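Local coordinates for protein NAD-dependent epimerase/dehydratase (Methylobacillus flagellatus KT, PDB 3GPI) that is of unknown function but probably binds a dinucleotide cofactor in a Rossmann-type fold, as in the NAD-dependent epimerase/dehydratase family, at residues Y113-D124 with V243-R253. Residues are numbered along the deposited sequence; the frame is centred on the assembly and turned at random.
Sequences YGQEVEEWLDED and VQGNKKLSNAR. With EDO (1,2-ethanediol), chain C.
Y113 meets K247 and L249. Its carbonyl O accepts from K247 NZ at 2.9 Å, in the carbonyl plane. K247 CG sits between its own backbone N and carbonyl carbon (chi1 65°), and the chain, bent at chi2, carries NZ out to Y113 O and to N246 OD1. E116 OE2 takes N246 N through its anti lone pair at 2.7 Å, almost straight (177°), and also salt-bridges R178. V117 N bonds to N246 O. E118 OE2 accepts a weak bond from G245 N; OE1 accepts from W181 NE1 and reaches K248 NZ through a water. W120 and L121 pair in parallel with K248 and L249, a two-stranded sheet. K248 CE lies over one face of the W120 five-membered ring, 3.9 Å from its centroid. L121 N donates to K248 O and L121 O accepts from S250 N, both at 2.9 Å. R253 NH1 meets E123 OE1 at 3.1 Å, from above the E123 carboxylate plane, while D124 OD1 receives both NH1 and NH2. E123 OE2 accepts from I211 N. An alanine in place of R253 is likely to leave these two neighbouring carboxylates without their shared counter-charge. Carboxylates thus take backbone N-H groups where strand pairing stops, so mainly polar bonds join the segments.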
# COMPACT_ATOMS: atom_id res chain seq x y z
N TYR A 113 1.97 -6.71 -11.87
CA TYR A 113 1.20 -7.61 -12.74
C TYR A 113 0.74 -6.80 -13.93
O TYR A 113 -0.36 -6.24 -13.93
CB TYR A 113 -0.03 -8.16 -11.99
CG TYR A 113 0.31 -9.03 -10.81
CD1 TYR A 113 0.71 -10.36 -10.99
CD2 TYR A 113 0.19 -8.55 -9.52
CE1 TYR A 113 1.01 -11.15 -9.90
CE2 TYR A 113 0.48 -9.34 -8.43
CZ TYR A 113 0.88 -10.63 -8.62
OH TYR A 113 1.17 -11.42 -7.51
N GLY A 114 1.58 -6.70 -14.95
CA GLY A 114 1.22 -5.90 -16.11
C GLY A 114 0.33 -6.68 -17.07
O GLY A 114 -0.22 -6.08 -18.01
N GLN A 115 0.21 -7.99 -16.90
CA GLN A 115 -0.65 -8.79 -17.78
C GLN A 115 -2.09 -8.36 -17.61
O GLN A 115 -2.52 -8.02 -16.50
CB GLN A 115 -0.51 -10.29 -17.51
CG GLN A 115 -0.77 -10.73 -16.05
CD GLN A 115 0.52 -10.91 -15.29
OE1 GLN A 115 1.27 -9.96 -15.01
NE2 GLN A 115 0.79 -12.16 -14.92
N GLU A 116 -2.81 -8.27 -18.72
CA GLU A 116 -4.23 -7.96 -18.69
C GLU A 116 -4.99 -9.23 -18.99
O GLU A 116 -4.86 -9.83 -20.08
CB GLU A 116 -4.56 -6.86 -19.71
CG GLU A 116 -3.81 -5.60 -19.47
CD GLU A 116 -4.48 -4.40 -20.06
OE1 GLU A 116 -3.88 -3.81 -20.98
OE2 GLU A 116 -5.59 -4.03 -19.64
N VAL A 117 -5.73 -9.70 -18.01
CA VAL A 117 -6.40 -10.97 -18.11
C VAL A 117 -7.74 -10.90 -17.43
O VAL A 117 -7.89 -10.24 -16.38
CB VAL A 117 -5.58 -12.14 -17.50
CG1 VAL A 117 -4.41 -12.51 -18.38
CG2 VAL A 117 -5.09 -11.79 -16.10
N GLU A 118 -8.71 -11.60 -18.00
CA GLU A 118 -10.03 -11.68 -17.40
C GLU A 118 -10.05 -12.90 -16.47
O GLU A 118 -10.83 -13.85 -16.64
CB GLU A 118 -11.10 -11.79 -18.49
CG GLU A 118 -11.25 -10.52 -19.33
CD GLU A 118 -11.73 -9.34 -18.50
OE1 GLU A 118 -12.75 -9.46 -17.78
OE2 GLU A 118 -11.06 -8.29 -18.55
N GLU A 119 -9.17 -12.83 -15.47
CA GLU A 119 -8.89 -13.92 -14.58
C GLU A 119 -8.53 -13.32 -13.24
O GLU A 119 -8.20 -12.11 -13.13
CB GLU A 119 -7.66 -14.71 -15.06
CG GLU A 119 -7.82 -15.50 -16.37
CD GLU A 119 -6.61 -16.39 -16.65
OE1 GLU A 119 -5.45 -15.92 -16.53
OE2 GLU A 119 -6.83 -17.57 -17.00
N TRP A 120 -8.58 -14.18 -12.22
CA TRP A 120 -8.09 -13.85 -10.89
C TRP A 120 -6.63 -14.25 -10.77
O TRP A 120 -6.29 -15.41 -11.03
CB TRP A 120 -8.85 -14.64 -9.86
CG TRP A 120 -10.28 -14.25 -9.73
CD1 TRP A 120 -11.34 -14.73 -10.45
CD2 TRP A 120 -10.81 -13.30 -8.81
NE1 TRP A 120 -12.51 -14.15 -10.01
CE2 TRP A 120 -12.21 -13.26 -9.01
CE3 TRP A 120 -10.23 -12.46 -7.85
CZ2 TRP A 120 -13.04 -12.42 -8.26
CZ3 TRP A 120 -11.04 -11.64 -7.12
CH2 TRP A 120 -12.44 -11.64 -7.30
N LEU A 121 -5.78 -13.32 -10.37
CA LEU A 121 -4.37 -13.58 -10.13
C LEU A 121 -4.10 -13.57 -8.64
O LEU A 121 -4.76 -12.85 -7.89
CB LEU A 121 -3.48 -12.50 -10.76
CG LEU A 121 -3.76 -12.21 -12.23
CD1 LEU A 121 -2.74 -11.23 -12.78
CD2 LEU A 121 -3.81 -13.51 -13.00
N ASP A 122 -3.11 -14.35 -8.23
CA ASP A 122 -2.67 -14.32 -6.85
C ASP A 122 -1.15 -14.40 -6.75
O ASP A 122 -0.44 -14.17 -7.72
CB ASP A 122 -3.39 -15.38 -6.04
CG ASP A 122 -3.02 -16.78 -6.43
OD1 ASP A 122 -1.97 -16.99 -7.10
OD2 ASP A 122 -3.82 -17.67 -6.04
N GLU A 123 -0.62 -14.62 -5.54
CA GLU A 123 0.83 -14.58 -5.33
C GLU A 123 1.57 -15.67 -6.11
O GLU A 123 2.78 -15.53 -6.35
CB GLU A 123 1.18 -14.71 -3.83
CG GLU A 123 0.59 -13.60 -2.90
CD GLU A 123 -0.88 -13.83 -2.50
OE1 GLU A 123 -1.56 -14.81 -2.92
OE2 GLU A 123 -1.44 -13.01 -1.73
N ASP A 124 0.84 -16.71 -6.50
CA ASP A 124 1.47 -17.80 -7.27
C ASP A 124 1.66 -17.44 -8.74
O ASP A 124 2.43 -18.08 -9.45
CB ASP A 124 0.63 -19.07 -7.19
CG ASP A 124 0.49 -19.62 -5.78
OD1 ASP A 124 1.31 -19.31 -4.89
OD2 ASP A 124 -0.45 -20.41 -5.59
N VAL A 243 -16.90 -4.92 -20.21
CA VAL A 243 -15.89 -5.05 -19.16
C VAL A 243 -14.66 -5.68 -19.77
O VAL A 243 -14.71 -6.83 -20.27
CB VAL A 243 -16.42 -5.91 -18.02
CG1 VAL A 243 -15.33 -6.15 -16.96
CG2 VAL A 243 -17.66 -5.26 -17.39
N GLN A 244 -13.55 -4.95 -19.75
CA GLN A 244 -12.32 -5.42 -20.35
C GLN A 244 -11.13 -4.58 -19.89
O GLN A 244 -11.18 -3.36 -19.90
CB GLN A 244 -12.45 -5.40 -21.89
CG GLN A 244 -11.32 -6.11 -22.59
CD GLN A 244 -10.20 -5.17 -22.94
OE1 GLN A 244 -10.45 -4.08 -23.48
NE2 GLN A 244 -8.96 -5.59 -22.67
N GLY A 245 -10.07 -5.25 -19.43
CA GLY A 245 -8.86 -4.56 -19.08
C GLY A 245 -8.39 -4.78 -17.65
O GLY A 245 -9.17 -5.10 -16.75
N ASN A 246 -7.07 -4.66 -17.46
CA ASN A 246 -6.43 -4.87 -16.17
C ASN A 246 -6.65 -6.32 -15.71
O ASN A 246 -6.59 -7.21 -16.56
CB ASN A 246 -6.88 -3.83 -15.13
CG ASN A 246 -5.91 -3.72 -13.98
OD1 ASN A 246 -4.69 -3.90 -14.12
ND2 ASN A 246 -6.44 -3.45 -12.81
N LYS A 247 -6.92 -6.58 -14.43
CA LYS A 247 -7.07 -7.96 -13.93
C LYS A 247 -7.79 -7.93 -12.62
O LYS A 247 -8.01 -6.86 -12.08
CB LYS A 247 -5.70 -8.63 -13.73
CG LYS A 247 -4.87 -7.97 -12.62
CD LYS A 247 -3.87 -6.99 -13.15
CE LYS A 247 -3.42 -6.10 -11.98
NZ LYS A 247 -2.51 -5.05 -12.42
N LYS A 248 -8.13 -9.11 -12.12
CA LYS A 248 -8.74 -9.21 -10.79
C LYS A 248 -7.71 -9.81 -9.89
O LYS A 248 -7.02 -10.75 -10.24
CB LYS A 248 -9.98 -10.11 -10.82
CG LYS A 248 -11.11 -9.54 -11.70
CD LYS A 248 -12.30 -10.50 -11.82
CE LYS A 248 -11.95 -11.71 -12.69
NZ LYS A 248 -13.16 -12.46 -13.17
N LEU A 249 -7.60 -9.25 -8.70
CA LEU A 249 -6.61 -9.75 -7.75
C LEU A 249 -7.28 -10.38 -6.54
O LEU A 249 -8.17 -9.81 -5.92
CB LEU A 249 -5.72 -8.58 -7.32
CG LEU A 249 -4.90 -7.92 -8.41
CD1 LEU A 249 -4.46 -6.53 -8.01
CD2 LEU A 249 -3.72 -8.81 -8.74
N SER A 250 -6.86 -11.62 -6.25
CA SER A 250 -7.36 -12.38 -5.11
C SER A 250 -6.60 -12.06 -3.83
O SER A 250 -5.39 -12.10 -3.80
CB SER A 250 -7.18 -13.87 -5.38
OG SER A 250 -7.56 -14.60 -4.23
N ASN A 251 -7.35 -11.82 -2.76
CA ASN A 251 -6.77 -11.66 -1.44
C ASN A 251 -6.90 -12.89 -0.56
O ASN A 251 -6.91 -12.79 0.66
CB ASN A 251 -7.42 -10.45 -0.73
CG ASN A 251 -8.89 -10.66 -0.37
OD1 ASN A 251 -9.53 -11.68 -0.67
ND2 ASN A 251 -9.45 -9.66 0.32
N ALA A 252 -6.93 -14.07 -1.17
CA ALA A 252 -7.10 -15.30 -0.42
C ALA A 252 -6.06 -15.47 0.69
O ALA A 252 -6.40 -15.91 1.80
CB ALA A 252 -7.02 -16.52 -1.40
N ARG A 253 -4.80 -15.23 0.37
CA ARG A 253 -3.72 -15.37 1.37
C ARG A 253 -3.89 -14.37 2.53
O ARG A 253 -3.77 -14.72 3.70
CB ARG A 253 -2.33 -15.25 0.72
CG ARG A 253 -1.75 -16.54 0.11
CD ARG A 253 -0.26 -16.33 -0.12
NE ARG A 253 0.45 -17.56 -0.43
CZ ARG A 253 0.47 -18.12 -1.64
NH1 ARG A 253 -0.19 -17.57 -2.67
NH2 ARG A 253 1.15 -19.23 -1.82
C1 EDO C . -6.73 -1.80 -10.38
O1 EDO C . -7.20 -0.59 -9.84
C2 EDO C . -5.58 -2.32 -9.58
O2 EDO C . -4.89 -3.36 -10.20
O HOH W 1 -2.85 -5.41 -15.75
O HOH W 2 -8.32 -7.82 -18.78
O HOH W 3 -13.40 -11.47 -15.91
O HOH W 4 -15.56 -9.33 -18.86
O HOH W 5 -6.34 -16.95 -4.83
O HOH W 6 -4.18 -14.51 -2.47